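Local coordinates for protein putative modulator of DNA gyrase (Bacteroides thetaiotaomicron, PDB 1VPB) that is of unproven function but is probably a metallopeptidase of the PmbA/TldD (U62) type, at residues A194-R199 / E231-K236; S256-S261 / F389-E394; A271-N276 / T334-K339; G427-L432 / I438-F443. All blocks are in the same frame, centred on the assembly; numbering follows the deposited sequence.

Contact 1 (A194-R199 / E231-K236); sequences ADITIR and ERVLRK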
loop_
_atom_site.group_PDB
_atom_site.type_symbol
_atom_site.label_atom_id
_atom_site.label_comp_id
_atom_site.label_asym_id
_atom_site.label_seq_id
_atom_site.Cartn_x
_atom_site.Cartn_y
_atom_site.Cartn_z
ATOM N N ALA A 194 7.396 19.553 -3.068
ATOM C CA ALA A 194 8.120 19.526 -4.344
ATOM C C ALA A 194 8.925 18.248 -4.461
ATOM O O ALA A 194 9.421 17.741 -3.473
ATOM C CB ALA A 194 9.083 20.701 -4.484
ATOM N N ASP A 195 9.092 17.779 -5.689
ATOM C CA ASP A 195 10.004 16.670 -5.962
ATOM C C ASP A 195 10.723 16.980 -7.275
ATOM O O ASP A 195 10.104 17.384 -8.275
ATOM C CB ASP A 195 9.269 15.327 -5.971
ATOM C CG ASP A 195 8.250 15.242 -7.046
ATOM O OD1 ASP A 195 8.676 15.054 -8.211
ATOM O OD2 ASP A 195 7.018 15.351 -6.851
ATOM N N ILE A 196 12.039 16.834 -7.265
ATOM C CA ILE A 196 12.847 17.265 -8.375
ATOM C C ILE A 196 13.815 16.165 -8.730
ATOM O O ILE A 196 14.401 15.581 -7.849
ATOM C CB ILE A 196 13.655 18.520 -7.989
ATOM C CG1 ILE A 196 12.692 19.630 -7.581
ATOM C CG2 ILE A 196 14.578 18.937 -9.144
ATOM C CD1 ILE A 196 13.332 20.937 -7.197
ATOM N N THR A 197 13.952 15.913 -10.022
ATOM C CA THR A 197 14.875 14.927 -10.548
ATOM C C THR A 197 15.875 15.620 -11.457
ATOM O O THR A 197 15.513 16.514 -12.232
ATOM C CB THR A 197 14.089 13.866 -11.301
ATOM O OG1 THR A 197 13.339 13.085 -10.350
ATOM C CG2 THR A 197 15.015 12.878 -11.995
ATOM N N ILE A 198 17.137 15.208 -11.365
ATOM C CA ILE A 198 18.182 15.824 -12.159
ATOM C C ILE A 198 19.061 14.802 -12.853
ATOM O O ILE A 198 19.029 13.613 -12.531
ATOM C CB ILE A 198 19.059 16.786 -11.302
ATOM C CG1 ILE A 198 19.970 16.008 -10.339
ATOM C CG2 ILE A 198 18.164 17.780 -10.535
ATOM C CD1 ILE A 198 20.949 16.896 -9.611
ATOM N N ARG A 199 19.829 15.293 -13.819
ATOM C CA ARG A 199 20.816 14.501 -14.550
ATOM C C ARG A 199 22.061 14.354 -13.691
ATOM O O ARG A 199 22.716 15.347 -13.369
ATOM C CB ARG A 199 21.185 15.197 -15.870
ATOM C CG ARG A 199 22.125 14.406 -16.790
ATOM C CD ARG A 199 22.682 15.218 -17.963
ATOM N NE ARG A 199 23.696 16.191 -17.531
ATOM C CZ ARG A 199 23.582 17.524 -17.567
ATOM N NH1 ARG A 199 22.487 18.126 -18.029
ATOM N NH2 ARG A 199 24.591 18.271 -17.131
ATOM N N GLU A 231 17.997 22.446 -3.858
ATOM C CA GLU A 231 19.246 22.435 -3.078
ATOM C C GLU A 231 19.593 21.012 -2.614
ATOM O O GLU A 231 20.727 20.589 -2.732
ATOM C CB GLU A 231 19.151 23.408 -1.891
ATOM C CG GLU A 231 18.981 24.871 -2.310
ATOM C CD GLU A 231 18.545 25.801 -1.160
ATOM O OE1 GLU A 231 18.163 25.297 -0.060
ATOM O OE2 GLU A 231 18.572 27.054 -1.374
ATOM N N ARG A 232 18.607 20.272 -2.149
ATOM C CA ARG A 232 18.780 18.889 -1.697
ATOM C C ARG A 232 19.177 17.910 -2.790
ATOM O O ARG A 232 19.984 16.993 -2.565
ATOM C CB ARG A 232 17.511 18.380 -1.048
ATOM C CG ARG A 232 17.337 18.941 0.318
ATOM C CD ARG A 232 15.913 18.924 0.800
ATOM N NE ARG A 232 15.407 17.575 1.024
ATOM C CZ ARG A 232 15.702 16.840 2.100
ATOM N NH1 ARG A 232 16.585 17.279 3.008
ATOM N NH2 ARG A 232 15.137 15.649 2.245
ATOM N N VAL A 233 18.603 18.057 -3.969
ATOM C CA VAL A 233 18.940 17.102 -5.010
ATOM C C VAL A 233 20.329 17.390 -5.586
ATOM O O VAL A 233 21.021 16.457 -5.961
ATOM C CB VAL A 233 17.879 17.021 -6.118
ATOM C CG1 VAL A 233 17.786 18.336 -6.916
ATOM C CG2 VAL A 233 18.151 15.801 -6.984
ATOM N N LEU A 234 20.724 18.664 -5.650
ATOM C CA LEU A 234 22.042 19.027 -6.157
ATOM C C LEU A 234 23.156 18.539 -5.220
ATOM O O LEU A 234 24.255 18.269 -5.663
ATOM C CB LEU A 234 22.178 20.544 -6.365
ATOM C CG LEU A 234 21.291 21.168 -7.451
ATOM C CD1 LEU A 234 21.286 22.691 -7.384
ATOM C CD2 LEU A 234 21.699 20.699 -8.844
ATOM N N ARG A 235 22.852 18.454 -3.931
ATOM C CA ARG A 235 23.793 17.969 -2.933
ATOM C C ARG A 235 24.042 16.482 -3.067
ATOM O O ARG A 235 24.972 15.961 -2.455
ATOM C CB ARG A 235 23.259 18.275 -1.524
ATOM C CG ARG A 235 23.564 19.708 -1.081
ATOM C CD ARG A 235 23.018 20.048 0.318
ATOM N NE ARG A 235 23.358 21.418 0.700
ATOM N N LYS A 236 23.205 15.799 -3.841
ATOM C CA LYS A 236 23.363 14.366 -4.070
ATOM C C LYS A 236 24.404 14.077 -5.169
ATOM O O LYS A 236 24.739 12.927 -5.403
ATOM C CB LYS A 236 22.035 13.715 -4.450
ATOM C CG LYS A 236 20.926 13.831 -3.370
ATOM C CD LYS A 236 19.865 12.750 -3.586
ATOM C CE LYS A 236 18.790 12.747 -2.497
ATOM N NZ LYS A 236 17.946 11.483 -2.534
#
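Val233 of helix 225-234 meets Ile196 and Ile198 of strand 181-198, and all that passes between the segments is apolar packing; no hydrogen bond crosses. Both isoleucines point toward the helix from CA, as residues two apart on one face of a strand do, and Val233 answers with both of its methyls. Its CG1 touches CG2 of Ile198 at 3.7 Å and CG2 of Ile196 at 4.0 Å, bridging the two branches. With Ile198 the approach is tip to tip, whereas the side chain of Ile196 crosses that of Val233 at about a right angle. The other methyl, Val233 CG2, rests 3.8 Å from CG1 of Ile198.

Ile198 also reaches further along the helix. Its chi1 of 72° sets CG1 between the backbone N and the carbonyl carbon, and an extended chi2 then carries CD1 on to Leu234, where it lies 4.0 Å from CD2. The same methyl comes within 3.7 Å of the backbone O of Val233, a van der Waals contact. An alanine in place of Ile198 would be likely to open a gap beside both methyls of Val233 and leave Leu234 CD2 without its partner on the strand.

Ala229 and Leu230, earlier on the helix, extend the packing against Ile196, while Pro206 and Leu237 add to the surroundings of Ile198. The helix thus lies against one face of the long six-stranded antiparallel sheet, which runs through the first and central domains, next to strand 207-214, one of its two edge strands within this chain, whose Ala208 also touches Val233.

Contact 2 (S256-S261 / F389-E394); sequences SSRLLS and FSYGIE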
loop_
_atom_site.group_PDB
_atom_site.type_symbol
_atom_site.label_atom_id
_atom_site.label_comp_id
_atom_site.label_asym_id
_atom_site.label_seq_id
_atom_site.Cartn_x
_atom_site.Cartn_y
_atom_site.Cartn_z
ATOM N N SER A 256 15.685 12.006 11.799
ATOM C CA SER A 256 15.963 11.594 13.163
ATOM C C SER A 256 14.876 10.672 13.717
ATOM O O SER A 256 15.121 9.797 14.536
ATOM C CB SER A 256 16.047 12.846 14.046
ATOM O OG SER A 256 14.937 13.735 13.889
ATOM N N SER A 257 13.656 10.893 13.268
ATOM C CA SER A 257 12.528 10.077 13.713
ATOM C C SER A 257 12.658 8.623 13.253
ATOM O O SER A 257 12.169 7.700 13.948
ATOM C CB SER A 257 11.207 10.656 13.222
ATOM O OG SER A 257 11.053 11.975 13.759
ATOM N N ARG A 258 13.275 8.419 12.109
ATOM C CA ARG A 258 13.498 7.081 11.530
ATOM C C ARG A 258 14.198 6.101 12.481
ATOM O O ARG A 258 13.755 4.961 12.639
ATOM C CB ARG A 258 14.284 7.171 10.205
ATOM C CG ARG A 258 14.193 5.883 9.299
ATOM C CD ARG A 258 15.224 4.712 9.493
ATOM N NE ARG A 258 14.575 3.409 9.244
ATOM C CZ ARG A 258 14.761 2.606 8.187
ATOM N NH1 ARG A 258 15.604 2.887 7.181
ATOM N NH2 ARG A 258 14.063 1.476 8.139
ATOM N N LEU A 259 15.289 6.532 13.118
ATOM C CA LEU A 259 15.980 5.664 14.073
ATOM C C LEU A 259 15.207 5.428 15.386
ATOM O O LEU A 259 15.468 4.431 16.089
ATOM C CB LEU A 259 17.370 6.247 14.364
ATOM C CG LEU A 259 18.318 6.237 13.179
ATOM C CD1 LEU A 259 19.569 7.061 13.520
ATOM C CD2 LEU A 259 18.669 4.779 12.834
ATOM N N LEU A 260 14.283 6.333 15.733
ATOM C CA LEU A 260 13.497 6.221 16.922
ATOM C C LEU A 260 12.321 5.289 16.733
ATOM O O LEU A 260 11.895 4.575 17.653
ATOM C CB LEU A 260 12.944 7.589 17.342
ATOM C CG LEU A 260 12.217 7.621 18.664
ATOM C CD1 LEU A 260 13.075 7.215 19.844
ATOM C CD2 LEU A 260 11.695 9.033 18.898
ATOM N N SER A 261 11.817 5.288 15.513
ATOM C CA SER A 261 10.615 4.515 15.169
ATOM C C SER A 261 10.643 3.042 15.641
ATOM O O SER A 261 9.712 2.618 16.283
ATOM C CB SER A 261 10.376 4.578 13.655
ATOM O OG SER A 261 9.155 3.957 13.381
ATOM N N PHE A 389 20.334 -3.875 13.624
ATOM C CA PHE A 389 19.878 -3.080 12.477
ATOM C C PHE A 389 20.951 -2.942 11.420
ATOM O O PHE A 389 22.154 -3.066 11.694
ATOM C CB PHE A 389 19.360 -1.688 12.909
ATOM C CG PHE A 389 20.446 -0.736 13.332
ATOM C CD1 PHE A 389 21.173 -0.004 12.380
ATOM C CD2 PHE A 389 20.769 -0.594 14.676
ATOM C CE1 PHE A 389 22.224 0.848 12.775
ATOM C CE2 PHE A 389 21.783 0.260 15.080
ATOM C CZ PHE A 389 22.537 0.966 14.149
ATOM N N SER A 390 20.496 -2.698 10.194
ATOM C CA SER A 390 21.376 -2.344 9.089
ATOM C C SER A 390 20.558 -1.468 8.159
ATOM O O SER A 390 19.492 -1.889 7.670
ATOM C CB SER A 390 21.863 -3.594 8.352
ATOM O OG SER A 390 22.696 -3.250 7.254
ATOM N N TYR A 391 21.006 -0.242 7.932
ATOM C CA TYR A 391 20.253 0.641 7.043
ATOM C C TYR A 391 21.146 1.283 6.035
ATOM O O TYR A 391 22.298 1.592 6.318
ATOM C CB TYR A 391 19.538 1.762 7.787
ATOM C CG TYR A 391 18.618 1.347 8.893
ATOM C CD1 TYR A 391 17.460 0.598 8.644
ATOM C CD2 TYR A 391 18.837 1.801 10.182
ATOM C CE1 TYR A 391 16.611 0.260 9.685
ATOM C CE2 TYR A 391 18.008 1.470 11.195
ATOM C CZ TYR A 391 16.902 0.708 10.964
ATOM O OH TYR A 391 16.097 0.421 12.019
ATOM N N GLY A 392 20.611 1.521 4.846
ATOM C CA GLY A 392 21.381 2.244 3.859
ATOM C C GLY A 392 21.306 3.724 4.159
ATOM O O GLY A 392 20.246 4.236 4.511
ATOM N N ILE A 393 22.430 4.406 3.984
ATOM C CA ILE A 393 22.497 5.838 4.207
ATOM C C ILE A 393 23.139 6.606 3.036
ATOM O O ILE A 393 23.911 6.085 2.241
ATOM C CB ILE A 393 23.243 6.158 5.541
ATOM C CG1 ILE A 393 24.723 5.773 5.461
ATOM C CG2 ILE A 393 22.526 5.477 6.713
ATOM C CD1 ILE A 393 25.672 6.966 5.127
ATOM N N GLU A 394 22.761 7.867 2.973
ATOM C CA GLU A 394 23.444 8.853 2.198
ATOM C C GLU A 394 23.566 10.155 2.999
ATOM O O GLU A 394 22.835 10.378 3.976
ATOM C CB GLU A 394 22.674 9.068 0.895
ATOM C CG GLU A 394 21.323 9.747 1.035
ATOM C CD GLU A 394 20.723 10.064 -0.334
ATOM O OE1 GLU A 394 21.111 11.084 -0.964
ATOM O OE2 GLU A 394 19.876 9.275 -0.774
#
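Tyr391 of strand 388-399 receives two neighbouring side chains of helix 256-265, one cationic and one apolar. The cationic partner is Arg258, whose guanidinium stacks over one face of the tyrosine ring with the planes 30° apart. CZ lies 3.8 Å from the centroid of the Tyr391 ring, a cation-pi interaction displaced from the centre toward the CD1-CE1 side. There NH2 of Arg258 comes within 3.2 Å of Tyr391 CE1, and NH1 within 3.3 Å of CD1. CG of Arg258 stands anti to the backbone N (chi1 -162°), and bends at chi2 and chi3 bring the flat group down over the ring. Phe377 gives the same arginine a second cation-pi partner.

The apolar part comes from Leu259. Its CD2 methyl packs at 3.8 Å from CE2 of Tyr391, approaching obliquely near the CD2-CE2 bond, and the two side chains run past one another, pointing opposite ways. The ring is therefore held by a charge on one side chain and a methyl on the next.

Helix 256-265 packs in this way onto the mixed sheet of the C-terminal domain: Val412 of strand 402-413 touches Tyr391 from one neighbouring strand, and Phe377 of strand 370-378 touches Leu259 from another.

Contact 3 (A271-N276 / T334-K339); sequences ALQQKN and TYNAKK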
loop_
_atom_site.group_PDB
_atom_site.type_symbol
_atom_site.label_atom_id
_atom_site.label_comp_id
_atom_site.label_asym_id
_atom_site.label_seq_id
_atom_site.Cartn_x
_atom_site.Cartn_y
_atom_site.Cartn_z
ATOM N N ALA A 271 3.451 -6.456 20.306
ATOM C CA ALA A 271 4.819 -6.948 20.161
ATOM C C ALA A 271 5.351 -7.616 21.417
ATOM O O ALA A 271 6.016 -8.656 21.356
ATOM C CB ALA A 271 5.752 -5.808 19.703
ATOM N N LEU A 272 5.051 -7.023 22.574
ATOM C CA LEU A 272 5.487 -7.545 23.852
ATOM C C LEU A 272 4.790 -8.886 24.109
ATOM O O LEU A 272 5.422 -9.851 24.538
ATOM C CB LEU A 272 5.138 -6.557 24.964
ATOM C CG LEU A 272 5.913 -5.235 24.846
ATOM C CD1 LEU A 272 5.252 -4.161 25.688
ATOM C CD2 LEU A 272 7.409 -5.417 25.166
ATOM N N GLN A 273 3.506 -8.922 23.784
ATOM C CA GLN A 273 2.664 -10.092 24.081
ATOM C C GLN A 273 3.109 -11.255 23.235
ATOM O O GLN A 273 3.111 -12.428 23.697
ATOM C CB GLN A 273 1.191 -9.735 23.815
ATOM C CG GLN A 273 0.193 -10.809 24.325
ATOM C CD GLN A 273 0.040 -11.971 23.379
ATOM O OE1 GLN A 273 0.074 -11.786 22.161
ATOM N NE2 GLN A 273 -0.178 -13.171 23.932
ATOM N N GLN A 274 3.509 -10.938 22.012
ATOM C CA GLN A 274 3.970 -11.917 21.042
ATOM C C GLN A 274 5.463 -12.177 21.151
ATOM O O GLN A 274 6.039 -12.762 20.227
ATOM C CB GLN A 274 3.651 -11.423 19.635
ATOM C CG GLN A 274 2.186 -11.254 19.356
ATOM C CD GLN A 274 1.917 -10.387 18.143
ATOM O OE1 GLN A 274 2.777 -10.239 17.263
ATOM N NE2 GLN A 274 0.731 -9.799 18.096
ATOM N N LYS A 275 6.082 -11.759 22.261
ATOM C CA LYS A 275 7.499 -11.986 22.514
ATOM C C LYS A 275 8.360 -11.704 21.284
ATOM O O LYS A 275 9.308 -12.437 20.938
ATOM C CB LYS A 275 7.728 -13.370 23.145
ATOM C CG LYS A 275 7.293 -13.311 24.604
ATOM C CD LYS A 275 7.017 -14.635 25.274
ATOM C CE LYS A 275 6.702 -14.368 26.755
ATOM N NZ LYS A 275 6.105 -15.558 27.432
ATOM N N ASN A 276 8.019 -10.595 20.638
ATOM C CA ASN A 276 8.721 -10.051 19.486
ATOM C C ASN A 276 9.089 -8.563 19.703
ATOM O O ASN A 276 8.771 -7.700 18.873
ATOM C CB ASN A 276 7.835 -10.163 18.251
ATOM C CG ASN A 276 8.630 -10.028 16.946
ATOM O OD1 ASN A 276 9.818 -10.281 16.913
ATOM N ND2 ASN A 276 7.969 -9.585 15.885
ATOM N N THR A 334 -6.185 -2.568 26.089
ATOM C CA THR A 334 -6.962 -3.350 27.045
ATOM C C THR A 334 -6.753 -4.840 26.764
ATOM O O THR A 334 -6.514 -5.635 27.680
ATOM C CB THR A 334 -8.433 -2.953 26.961
ATOM O OG1 THR A 334 -8.597 -1.582 27.411
ATOM C CG2 THR A 334 -9.293 -3.743 27.939
ATOM N N TYR A 335 -6.866 -5.206 25.504
ATOM C CA TYR A 335 -6.715 -6.611 25.094
ATOM C C TYR A 335 -5.367 -7.211 25.460
ATOM O O TYR A 335 -5.293 -8.238 26.130
ATOM C CB TYR A 335 -6.931 -6.694 23.615
ATOM C CG TYR A 335 -6.814 -8.048 23.037
ATOM C CD1 TYR A 335 -7.752 -9.037 23.355
ATOM C CD2 TYR A 335 -5.826 -8.347 22.148
ATOM C CE1 TYR A 335 -7.660 -10.288 22.820
ATOM C CE2 TYR A 335 -5.729 -9.595 21.585
ATOM C CZ TYR A 335 -6.652 -10.565 21.926
ATOM O OH TYR A 335 -6.518 -11.797 21.306
ATOM N N ASN A 336 -4.262 -6.563 25.047
ATOM C CA ASN A 336 -2.961 -7.065 25.384
ATOM C C ASN A 336 -2.648 -7.012 26.879
ATOM O O ASN A 336 -1.935 -7.889 27.410
ATOM C CB ASN A 336 -1.897 -6.382 24.530
ATOM C CG ASN A 336 -1.948 -6.810 23.109
ATOM O OD1 ASN A 336 -1.705 -7.982 22.790
ATOM N ND2 ASN A 336 -2.279 -5.889 22.226
ATOM N N ALA A 337 -3.169 -6.014 27.575
ATOM C CA ALA A 337 -3.045 -5.967 29.021
ATOM C C ALA A 337 -3.671 -7.234 29.646
ATOM O O ALA A 337 -3.050 -7.909 30.473
ATOM C CB ALA A 337 -3.673 -4.703 29.609
ATOM N N LYS A 338 -4.883 -7.567 29.213
ATOM C CA LYS A 338 -5.563 -8.760 29.743
ATOM C C LYS A 338 -4.791 -10.040 29.445
ATOM O O LYS A 338 -4.625 -10.898 30.351
ATOM C CB LYS A 338 -6.997 -8.837 29.210
ATOM C CG LYS A 338 -7.873 -9.829 29.972
ATOM C CD LYS A 338 -9.307 -9.569 29.765
ATOM C CE LYS A 338 -10.208 -10.679 30.336
ATOM N NZ LYS A 338 -10.026 -10.765 31.841
ATOM N N LYS A 339 -4.254 -10.157 28.240
ATOM C CA LYS A 339 -3.497 -11.336 27.860
ATOM C C LYS A 339 -2.222 -11.514 28.638
ATOM O O LYS A 339 -1.826 -12.634 28.978
ATOM C CB LYS A 339 -3.161 -11.314 26.384
ATOM C CG LYS A 339 -4.376 -11.371 25.526
ATOM C CD LYS A 339 -4.045 -11.527 24.097
ATOM C CE LYS A 339 -4.004 -12.967 23.661
ATOM N NZ LYS A 339 -3.851 -12.960 22.168
HETATM O O HOH W 1 -1.339 -9.753 20.755
#
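A single water molecule joins Gln273 to Asn336, donating to both side-chain oxygens: it lies 2.7 Å from Asn336 OD1 and 2.8 Å from Gln273 OE1. A third bond, from NE2 of Gln274, is long and doubtful, as that side chain has two conformers. No direct hydrogen bond links the segments, although the aliphatic part of Gln273 packs closely, its CB 3.5 Å from Asn336 OD1.

Gln273 starts out with CG anti to the backbone N (chi1 -170°) and bends at chi2, which brings its amide across the Lys339 chain. Here NE2 of Gln273 approaches CE of Lys339 to 3.8 Å. The lysine tail lies against Tyr335: CD of Lys339 sits over one face of the ring, offset toward its rim, and NZ of Lys339 donates to Tyr335 OH at 3.0 Å. In place of Gln273, an alanine would probably cost the water one of its acceptors and uncover the flank of Lys339.

Just beyond Gln273 the chain leaves the helix through a Schellman motif, with Lys275 at positive phi, Asn276 N bonded to Ala271 O and Lys275 N to Leu272 O. This is a water-mediated junction between the capped C-terminal end of one short helix and the first turns of another, helix 334-340, where Asp333 OD1 also ties Asn336 N.

Contact 4 (G427-L432 / I438-F443); sequences GNDPRL and IPSLVF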
loop_
_atom_site.group_PDB
_atom_site.type_symbol
_atom_site.label_atom_id
_atom_site.label_comp_id
_atom_site.label_asym_id
_atom_site.label_seq_id
_atom_site.Cartn_x
_atom_site.Cartn_y
_atom_site.Cartn_z
ATOM N N GLY A 427 19.475 18.402 19.072
ATOM C CA GLY A 427 19.370 19.789 18.549
ATOM C C GLY A 427 18.197 20.518 19.154
ATOM O O GLY A 427 17.463 19.974 19.983
ATOM N N ASN A 428 18.057 21.767 18.731
ATOM C CA ASN A 428 16.925 22.611 19.057
ATOM C C ASN A 428 15.950 22.788 17.877
ATOM O O ASN A 428 15.169 23.759 17.813
ATOM C CB ASN A 428 17.480 23.962 19.518
ATOM C CG ASN A 428 18.297 24.648 18.447
ATOM O OD1 ASN A 428 18.239 24.297 17.233
ATOM N ND2 ASN A 428 19.056 25.681 18.859
ATOM N N ASP A 429 15.963 21.841 16.949
ATOM C CA ASP A 429 15.348 21.998 15.668
ATOM C C ASP A 429 14.341 20.882 15.250
ATOM O O ASP A 429 14.408 20.403 14.097
ATOM C CB ASP A 429 16.440 22.178 14.605
ATOM C CG ASP A 429 17.425 21.018 14.558
ATOM O OD1 ASP A 429 17.393 20.154 15.480
ATOM O OD2 ASP A 429 18.240 20.898 13.620
ATOM N N PRO A 430 13.434 20.489 16.156
ATOM C CA PRO A 430 12.418 19.507 15.825
ATOM C C PRO A 430 11.484 20.065 14.756
ATOM O O PRO A 430 11.314 21.281 14.689
ATOM C CB PRO A 430 11.637 19.346 17.125
ATOM C CG PRO A 430 11.890 20.555 17.897
ATOM C CD PRO A 430 13.258 20.983 17.522
ATOM N N ARG A 431 10.886 19.201 13.946
ATOM C CA ARG A 431 9.828 19.603 13.009
ATOM C C ARG A 431 8.510 19.628 13.763
ATOM O O ARG A 431 7.920 18.595 14.043
ATOM C CB ARG A 431 9.761 18.612 11.840
ATOM C CG ARG A 431 11.029 18.599 11.004
ATOM C CD ARG A 431 10.940 17.847 9.631
ATOM N NE ARG A 431 9.960 18.303 8.601
ATOM C CZ ARG A 431 9.869 19.528 8.030
ATOM N NH1 ARG A 431 10.649 20.535 8.409
ATOM N NH2 ARG A 431 8.946 19.758 7.073
ATOM N N LEU A 432 8.055 20.806 14.130
ATOM C CA LEU A 432 6.840 20.919 14.944
ATOM C C LEU A 432 5.537 20.566 14.248
ATOM O O LEU A 432 4.533 20.328 14.921
ATOM C CB LEU A 432 6.749 22.295 15.550
ATOM C CG LEU A 432 7.938 22.710 16.425
ATOM C CD1 LEU A 432 7.771 24.132 16.930
ATOM C CD2 LEU A 432 8.165 21.736 17.557
ATOM N N ILE A 438 11.150 15.516 16.952
ATOM C CA ILE A 438 12.476 14.992 17.217
ATOM C C ILE A 438 13.498 15.872 16.492
ATOM O O ILE A 438 13.433 16.012 15.266
ATOM C CB ILE A 438 12.613 13.553 16.648
ATOM C CG1 ILE A 438 11.392 12.683 17.048
ATOM C CG2 ILE A 438 13.907 12.949 17.073
ATOM C CD1 ILE A 438 11.092 12.553 18.477
ATOM N N PRO A 439 14.424 16.473 17.242
ATOM C CA PRO A 439 15.422 17.360 16.647
ATOM C C PRO A 439 16.527 16.548 15.951
ATOM O O PRO A 439 16.484 15.288 15.936
ATOM C CB PRO A 439 15.999 18.084 17.879
ATOM C CG PRO A 439 15.965 17.092 18.920
ATOM C CD PRO A 439 14.639 16.333 18.701
ATOM N N SER A 440 17.531 17.256 15.451
ATOM C CA SER A 440 18.767 16.659 15.003
ATOM C C SER A 440 19.389 15.864 16.154
ATOM O O SER A 440 19.231 16.198 17.331
ATOM C CB SER A 440 19.768 17.731 14.484
ATOM O OG SER A 440 19.242 18.393 13.323
ATOM N N LEU A 441 20.162 14.847 15.795
ATOM C CA LEU A 441 20.758 13.949 16.761
ATOM C C LEU A 441 22.232 13.653 16.456
ATOM O O LEU A 441 22.642 13.637 15.301
ATOM C CB LEU A 441 20.009 12.634 16.738
ATOM C CG LEU A 441 18.525 12.635 17.000
ATOM C CD1 LEU A 441 18.055 11.207 16.778
ATOM C CD2 LEU A 441 18.181 13.136 18.388
ATOM N N VAL A 442 23.022 13.454 17.508
ATOM C CA VAL A 442 24.400 13.097 17.360
ATOM C C VAL A 442 24.691 11.864 18.203
ATOM O O VAL A 442 24.397 11.831 19.395
ATOM C CB VAL A 442 25.362 14.210 17.849
ATOM C CG1 VAL A 442 26.771 13.798 17.595
ATOM C CG2 VAL A 442 25.053 15.571 17.146
ATOM N N PHE A 443 25.249 10.857 17.550
ATOM C CA PHE A 443 25.607 9.600 18.191
ATOM C C PHE A 443 27.094 9.374 18.013
ATOM O O PHE A 443 27.641 9.622 16.932
ATOM C CB PHE A 443 24.890 8.439 17.499
ATOM C CG PHE A 443 23.420 8.493 17.531
ATOM C CD1 PHE A 443 22.696 7.867 18.571
ATOM C CD2 PHE A 443 22.679 9.096 16.500
ATOM C CE1 PHE A 443 21.315 7.853 18.575
ATOM C CE2 PHE A 443 21.277 9.078 16.528
ATOM C CZ PHE A 443 20.598 8.463 17.571
HETATM O O HOH W 2 11.207 16.378 13.895
#
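Asp429 and Ser440 form the tight heart of this contact. The carboxylate takes two bonds from the one serine: Ser440 N donates to Asp429 OD1 at 2.9 Å and nearly straight (171°), and Ser440 OG to Asp429 OD2 at 2.7 Å. Both oxygens are met on the syn side, the hydroxyl closer to the carboxylate plane than the amide. Asp429 reaches this position with CG between its backbone N and carbonyl carbon (chi1 58°), folding the carboxylate back over Gly427, and the paired bonds should restrain its rotation. A weak bond from Leu361 N also falls on OD2.

Gly427 completes the close-packed part. Its N donates to Ser440 O at 2.8 Å, and its O lies 3.2 Å from CB of Pro439. A CB on this glycine would run into Asp429 OD1 and crowd Ser440 CB, so a side chain would be hard to accommodate with the carboxylate in this place.

Toward Pro430 and Arg431 the packing becomes slacker. The two prolines cross with CD of Pro430 4.0 Å from CB of Pro439, and beyond them water takes over from direct bonding: it accepts from Arg431 N at 2.8 Å and donates to Ile438 O at 2.6 Å. The end of the Arg431 side chain leads away from this contact, to a cation-pi interaction with Tyr211.

The loop after strand 423-426 is thereby fastened to the lead-in of strand 441-443, its antiparallel neighbour, while Leu361 and Leu364 of helix 361-366 pack on Ser440, and Ile438 packs on Ser257 and Leu260 of helix 256-265.

From the N terminus, contact 1 comes first, closing a loop of about thirty residues within the central domain by bringing helix 225-234 back onto strand 181-198. The other three belong to the C-terminal domain. Contact 2 spans a long excursion, from helix 256-265 to strand 388-399, and contact 3 falls wholly within it, pairing two short helices about 26 Å away between centres. Contact 4 follows contact 2 in series and closes a short loop between 432 and 438. No loops cross. Contacts 2 and 4 meet where Ile438 packs on Ser257 and Leu260 and share one mixed sheet; a weak Lys236-Glu394 ion pair joins contact 1 to contact 2, and so the two domains, whereas contact 3 stands apart.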